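Local coordinates for putative acetyl/propionyl-CoA carboxylase, alpha subunit (Methylibium petroleiphilum, PDB 2O1Q), which binds a zinc ion in a cupin-like fold and is a putative acetylacetone dioxygenase, its reaction inferred rather than established, at residues Gly29-Lys34 / Ala53-Ala58; Thr46-Cys51 / Ala110-Met115. All coordinates share one frame; numbering follows the deposited sequence.

Contact 1. Residues Gly29-Lys34 / Ala53-Ala58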
loop_
_atom_site.group_PDB
_atom_site.type_symbol
_atom_site.label_atom_id
_atom_site.label_comp_id
_atom_site.label_asym_id
_atom_site.label_seq_id
_atom_site.Cartn_x
_atom_site.Cartn_y
_atom_site.Cartn_z
ATOM N N GLY A 29 -15.032 18.300 -22.264
ATOM C CA GLY A 29 -15.877 19.273 -21.642
ATOM C C GLY A 29 -15.172 20.280 -20.840
ATOM O O GLY A 29 -15.820 21.055 -20.147
ATOM N N GLY A 30 -13.843 20.288 -20.891
ATOM C CA GLY A 30 -13.115 21.379 -20.276
ATOM C C GLY A 30 -12.608 21.175 -18.860
ATOM O O GLY A 30 -12.423 22.150 -18.087
ATOM N N ILE A 31 -12.320 19.937 -18.503
ATOM C CA ILE A 31 -11.835 19.600 -17.186
ATOM C C ILE A 31 -10.414 20.183 -17.017
ATOM O O ILE A 31 -9.590 20.141 -17.959
ATOM C CB ILE A 31 -11.825 18.058 -16.978
ATOM C CG1 ILE A 31 -13.271 17.475 -17.046
ATOM C CG2 ILE A 31 -11.082 17.696 -15.683
ATOM C CD1 ILE A 31 -13.449 15.971 -16.688
ATOM N N ARG A 32 -10.158 20.707 -15.823
ATOM C CA ARG A 32 -8.860 21.239 -15.412
ATOM C C ARG A 32 -8.462 20.513 -14.147
ATOM O O ARG A 32 -9.299 19.882 -13.450
ATOM C CB ARG A 32 -8.900 22.747 -15.196
ATOM C CG ARG A 32 -9.125 23.499 -16.496
ATOM C CD ARG A 32 -9.122 24.997 -16.293
ATOM N NE ARG A 32 -9.993 25.422 -15.193
ATOM C CZ ARG A 32 -9.924 26.595 -14.565
ATOM N NH1 ARG A 32 -9.023 27.489 -14.861
ATOM N NH2 ARG A 32 -10.716 26.850 -13.554
ATOM N N TRP A 33 -7.177 20.585 -13.828
ATOM C CA TRP A 33 -6.635 19.815 -12.708
ATOM C C TRP A 33 -5.453 20.534 -12.075
ATOM O O TRP A 33 -4.857 21.383 -12.727
ATOM C CB TRP A 33 -6.308 18.390 -13.134
ATOM C CG TRP A 33 -5.069 18.164 -13.907
ATOM C CD1 TRP A 33 -4.619 18.871 -14.950
ATOM C CD2 TRP A 33 -4.128 17.106 -13.704
ATOM N NE1 TRP A 33 -3.486 18.314 -15.453
ATOM C CE2 TRP A 33 -3.128 17.254 -14.664
ATOM C CE3 TRP A 33 -4.029 16.065 -12.785
ATOM C CZ2 TRP A 33 -2.043 16.380 -14.754
ATOM C CZ3 TRP A 33 -2.959 15.206 -12.874
ATOM C CH2 TRP A 33 -1.971 15.391 -13.835
ATOM N N LYS A 34 -5.084 20.079 -10.862
ATOM C CA LYS A 34 -3.799 20.394 -10.181
ATOM C C LYS A 34 -3.359 19.049 -9.664
ATOM O O LYS A 34 -4.082 18.417 -8.889
ATOM C CB LYS A 34 -3.990 21.372 -9.049
ATOM C CG LYS A 34 -4.593 22.690 -9.521
ATOM C CD LYS A 34 -4.783 23.658 -8.361
ATOM C CE LYS A 34 -5.490 24.900 -8.827
ATOM N NZ LYS A 34 -5.558 25.961 -7.771
ATOM N N ALA A 53 -19.856 21.743 -15.873
ATOM C CA ALA A 53 -21.092 21.015 -16.154
ATOM C C ALA A 53 -21.034 20.439 -17.554
ATOM O O ALA A 53 -20.601 21.135 -18.501
ATOM C CB ALA A 53 -22.247 21.959 -16.042
ATOM N N GLY A 54 -21.431 19.176 -17.716
ATOM C CA GLY A 54 -21.357 18.524 -19.033
ATOM C C GLY A 54 -20.076 17.755 -19.311
ATOM O O GLY A 54 -19.948 17.099 -20.351
ATOM N N SER A 55 -19.103 17.916 -18.439
ATOM C CA SER A 55 -17.828 17.247 -18.632
ATOM C C SER A 55 -17.771 15.766 -18.185
ATOM O O SER A 55 -18.644 15.269 -17.483
ATOM C CB SER A 55 -16.670 18.048 -18.010
ATOM O OG SER A 55 -16.765 18.072 -16.615
ATOM N N SER A 56 -16.759 15.084 -18.690
ATOM C CA SER A 56 -16.614 13.692 -18.417
ATOM C C SER A 56 -15.208 13.196 -18.603
ATOM O O SER A 56 -14.451 13.799 -19.339
ATOM C CB SER A 56 -17.568 12.806 -19.250
ATOM O OG SER A 56 -17.305 12.949 -20.666
ATOM N N PHE A 57 -14.885 12.045 -18.000
ATOM C CA PHE A 57 -13.652 11.338 -18.269
ATOM C C PHE A 57 -13.820 10.143 -19.161
ATOM O O PHE A 57 -14.879 9.527 -19.149
ATOM C CB PHE A 57 -13.103 10.842 -16.978
ATOM C CG PHE A 57 -12.539 11.902 -16.113
ATOM C CD1 PHE A 57 -11.272 12.404 -16.317
ATOM C CD2 PHE A 57 -13.265 12.365 -15.038
ATOM C CE1 PHE A 57 -10.715 13.369 -15.425
ATOM C CE2 PHE A 57 -12.774 13.287 -14.196
ATOM C CZ PHE A 57 -11.482 13.829 -14.376
ATOM N N ALA A 58 -12.792 9.817 -19.933
ATOM C CA ALA A 58 -12.852 8.679 -20.819
ATOM C C ALA A 58 -12.929 7.397 -20.012
ATOM O O ALA A 58 -12.478 7.313 -18.840
ATOM C CB ALA A 58 -11.646 8.651 -21.735
HETATM O O HOH W 1 -18.646 20.607 -20.447
#
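Gly29 and Ser55 bring the backbones of Gly29-Lys34 and Ala53-Ala58 to 4.1 Å between their CA atoms, yet no direct hydrogen bond joins the segments. A water bridges them instead, donating to Gly29 O at 2.9 Å and to Ala53 O. The tight approach leaves no room for a side chain at Gly29: a CB there would collide with Ser55 CA. Ile31 carries the side-chain contact. Its CG1 lies anti to the carbonyl carbon (chi1 -63°) and passes alongside Ser55, 3.6 Å from Ser55 OG, a hydroxyl that is hydrogen-bonded to Pro52 O. With chi2 anti (-173°), CD1 extends over the Phe57 ring, a CH-pi contact 3.7 Å from the ring centroid and only 12° off the normal. Ile31 CD1 also rests 3.6 Å from Ser56 O, while Ile31 CG2 reaches just the CZ end of the ring, at 4.1 Å. The two side chains cross at about a right angle, and Phe22 meets the same ring edge-to-face. An alanine in place of Phe57 would probably leave Ile31 CD1 without the aromatic face beneath it and open a gap between the sheets. Ile31 also touches Cys51, and Phe57 approaches the zinc ion to about 6 Å between nearest atoms, consistent with the interior of the cupin beta-barrel, where hydrophobic side chains of facing sheets meet beside the metal site.

Contact 2. Residues Thr46-Cys51 / Ala110-Met115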
loop_
_atom_site.group_PDB
_atom_site.type_symbol
_atom_site.label_atom_id
_atom_site.label_comp_id
_atom_site.label_asym_id
_atom_site.label_seq_id
_atom_site.Cartn_x
_atom_site.Cartn_y
_atom_site.Cartn_z
ATOM N N THR A 46 -2.205 11.992 -6.233
ATOM C CA THR A 46 -3.321 12.715 -5.681
ATOM C C THR A 46 -3.423 14.021 -6.445
ATOM O O THR A 46 -2.382 14.666 -6.769
ATOM C CB THR A 46 -3.034 13.018 -4.218
ATOM O OG1 THR A 46 -2.790 11.813 -3.494
ATOM C CG2 THR A 46 -4.112 13.814 -3.595
ATOM N N ALA A 47 -4.652 14.367 -6.788
ATOM C CA ALA A 47 -4.937 15.502 -7.636
ATOM C C ALA A 47 -6.278 16.053 -7.284
ATOM O O ALA A 47 -7.120 15.348 -6.623
ATOM C CB ALA A 47 -4.863 15.071 -9.137
ATOM N N ILE A 48 -6.518 17.313 -7.697
ATOM C CA ILE A 48 -7.854 17.935 -7.592
ATOM C C ILE A 48 -8.265 18.388 -8.976
ATOM O O ILE A 48 -7.404 18.646 -9.835
ATOM C CB ILE A 48 -7.898 19.075 -6.538
ATOM C CG1 ILE A 48 -9.306 19.540 -6.293
ATOM C CG2 ILE A 48 -6.884 20.141 -6.930
ATOM C CD1 ILE A 48 -9.469 20.362 -4.968
ATOM N N PHE A 49 -9.556 18.270 -9.238
ATOM C CA PHE A 49 -10.159 18.521 -10.537
ATOM C C PHE A 49 -11.290 19.522 -10.452
ATOM O O PHE A 49 -12.081 19.495 -9.507
ATOM C CB PHE A 49 -10.712 17.223 -11.110
ATOM C CG PHE A 49 -9.667 16.117 -11.248
ATOM C CD1 PHE A 49 -9.331 15.337 -10.173
ATOM C CD2 PHE A 49 -8.988 15.910 -12.446
ATOM C CE1 PHE A 49 -8.402 14.348 -10.285
ATOM C CE2 PHE A 49 -8.062 14.915 -12.547
ATOM C CZ PHE A 49 -7.747 14.160 -11.477
ATOM N N ASP A 50 -11.353 20.323 -11.494
ATOM C CA ASP A 50 -12.367 21.367 -11.686
ATOM C C ASP A 50 -13.076 20.976 -12.967
ATOM O O ASP A 50 -12.483 20.997 -14.038
ATOM C CB ASP A 50 -11.701 22.727 -11.829
ATOM C CG ASP A 50 -12.700 23.835 -12.010
ATOM O OD1 ASP A 50 -13.673 23.863 -11.239
ATOM O OD2 ASP A 50 -12.515 24.652 -12.905
ATOM N N CYS A 51 -14.354 20.646 -12.866
ATOM C CA CYS A 51 -15.041 19.983 -13.936
ATOM C C CYS A 51 -16.287 20.731 -14.291
ATOM O O CYS A 51 -17.228 20.767 -13.509
ATOM C CB CYS A 51 -15.414 18.586 -13.511
ATOM S SG CYS A 51 -14.126 17.512 -12.884
ATOM N N ALA A 110 -21.304 21.805 -12.466
ATOM C CA ALA A 110 -19.925 22.246 -12.312
ATOM C C ALA A 110 -19.471 21.724 -10.953
ATOM O O ALA A 110 -20.161 21.931 -9.942
ATOM C CB ALA A 110 -19.874 23.720 -12.387
ATOM N N SER A 111 -18.318 21.017 -10.952
ATOM C CA SER A 111 -17.872 20.269 -9.782
ATOM C C SER A 111 -16.403 20.437 -9.469
ATOM O O SER A 111 -15.596 20.817 -10.313
ATOM C CB SER A 111 -18.183 18.794 -9.994
ATOM O OG SER A 111 -19.568 18.564 -10.210
ATOM N N GLU A 112 -16.035 20.113 -8.248
ATOM C CA GLU A 112 -14.649 20.071 -7.843
ATOM C C GLU A 112 -14.530 18.852 -6.994
ATOM O O GLU A 112 -15.390 18.615 -6.128
ATOM C CB GLU A 112 -14.280 21.254 -6.972
ATOM C CG GLU A 112 -12.806 21.287 -6.566
ATOM C CD GLU A 112 -12.499 22.439 -5.643
ATOM O OE1 GLU A 112 -12.853 22.363 -4.430
ATOM O OE2 GLU A 112 -11.888 23.400 -6.144
ATOM N N PHE A 113 -13.521 18.039 -7.253
ATOM C CA PHE A 113 -13.219 16.845 -6.447
ATOM C C PHE A 113 -11.754 16.593 -6.363
ATOM O O PHE A 113 -10.984 16.849 -7.319
ATOM C CB PHE A 113 -13.966 15.572 -6.884
ATOM C CG PHE A 113 -13.437 14.944 -8.124
ATOM C CD1 PHE A 113 -13.738 15.471 -9.386
ATOM C CD2 PHE A 113 -12.580 13.843 -8.045
ATOM C CE1 PHE A 113 -13.191 14.871 -10.533
ATOM C CE2 PHE A 113 -12.082 13.256 -9.177
ATOM C CZ PHE A 113 -12.429 13.773 -10.423
ATOM N N TYR A 114 -11.397 16.128 -5.176
ATOM C CA TYR A 114 -10.062 15.722 -4.769
ATOM C C TYR A 114 -10.059 14.209 -4.774
ATOM O O TYR A 114 -11.015 13.585 -4.293
ATOM C CB TYR A 114 -9.822 16.302 -3.349
ATOM C CG TYR A 114 -8.583 15.812 -2.628
ATOM C CD1 TYR A 114 -8.603 14.658 -1.913
ATOM C CD2 TYR A 114 -7.412 16.548 -2.594
ATOM C CE1 TYR A 114 -7.529 14.257 -1.181
ATOM C CE2 TYR A 114 -6.324 16.143 -1.858
ATOM C CZ TYR A 114 -6.365 14.991 -1.180
ATOM O OH TYR A 114 -5.333 14.548 -0.400
HETATM N N MSE A 115 -9.033 13.602 -5.371
HETATM C CA MSE A 115 -8.911 12.177 -5.424
HETATM C C MSE A 115 -7.508 11.703 -5.284
HETATM O O MSE A 115 -6.560 12.282 -5.839
HETATM C CB MSE A 115 -9.539 11.626 -6.709
HETATM C CG MSE A 115 -9.672 10.155 -6.722
HETATM SE SE MSE A 115 -11.051 9.599 -8.021
HETATM C CE MSE A 115 -10.843 7.699 -7.516
#
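Ala110 to Met115 pair with Thr46 to Cys51 in antiparallel register, the strand axes 4.7 Å apart and their directions at 171°. At the first end, Ala110 CA makes a CA-H...O contact with Cys51 O, and Ser111 exchanges two backbone hydrogen bonds with Cys51. Glu112 forms a non-hydrogen-bonded pair with Asp50, and its CD packs 3.7 Å from Ile48 CD1. Arg32, salt-bridged to Asp50 OD2, would probably offset the like charges, while Glu112 OE1 is held by the Thr71 hydroxyl. Phe113, doubly hydrogen-bonded to Phe49, turns its CG between the backbone N and the carbonyl carbon (chi1 75°). This starts the ring toward Phe49, and Phe49 CD1 stands 3.4 Å above the plane of the Phe113 ring, offset toward the rim. The planes differ by 14°, with centroids 4.8 Å apart and little overlap. Cys51 SG meets the edge of the Phe113 ring, 3.7 Å from CE1, a sulfur-aromatic contact. Tyr114 projects from the same face of the sheet as Ile48, and its CZ and OH both touch Thr46 CG2; Phe69 of the second subunit meets the tyrosine ring. Met115, a selenomethionine, closes the pairing through two bonds with Ala47, and its side chain touches the zinc ligand His62. The alternation is that of an antiparallel strand pair; consistent with the cupin beta-barrel, Phe49, Cys51, Phe113 and Met115 face the metal-bearing interior, while Ile48 and Tyr114 face a neighbouring subunit.

Overall arrangement
Both contacts are largely buried, their centres about 9 Å apart, but they join the fold differently. Contact 2 lies within one sheet and is held by regular backbone hydrogen bonding; contact 1 links strand 32-39 of that sheet to strand 55-62 of another, through apolar packing and a water at its exposed Gly29 end. The segments alternate along the chain, and strand 44-51 lies beside strand 32-39, so the contacts touch directly: Lys34 N lies 2.9 Å from Ile48 O, a probable hydrogen bond. Phe57 and Phe113 also touch, so the two contacts share one apolar interior near the zinc ion. Contact 2 alone reaches the second subunit.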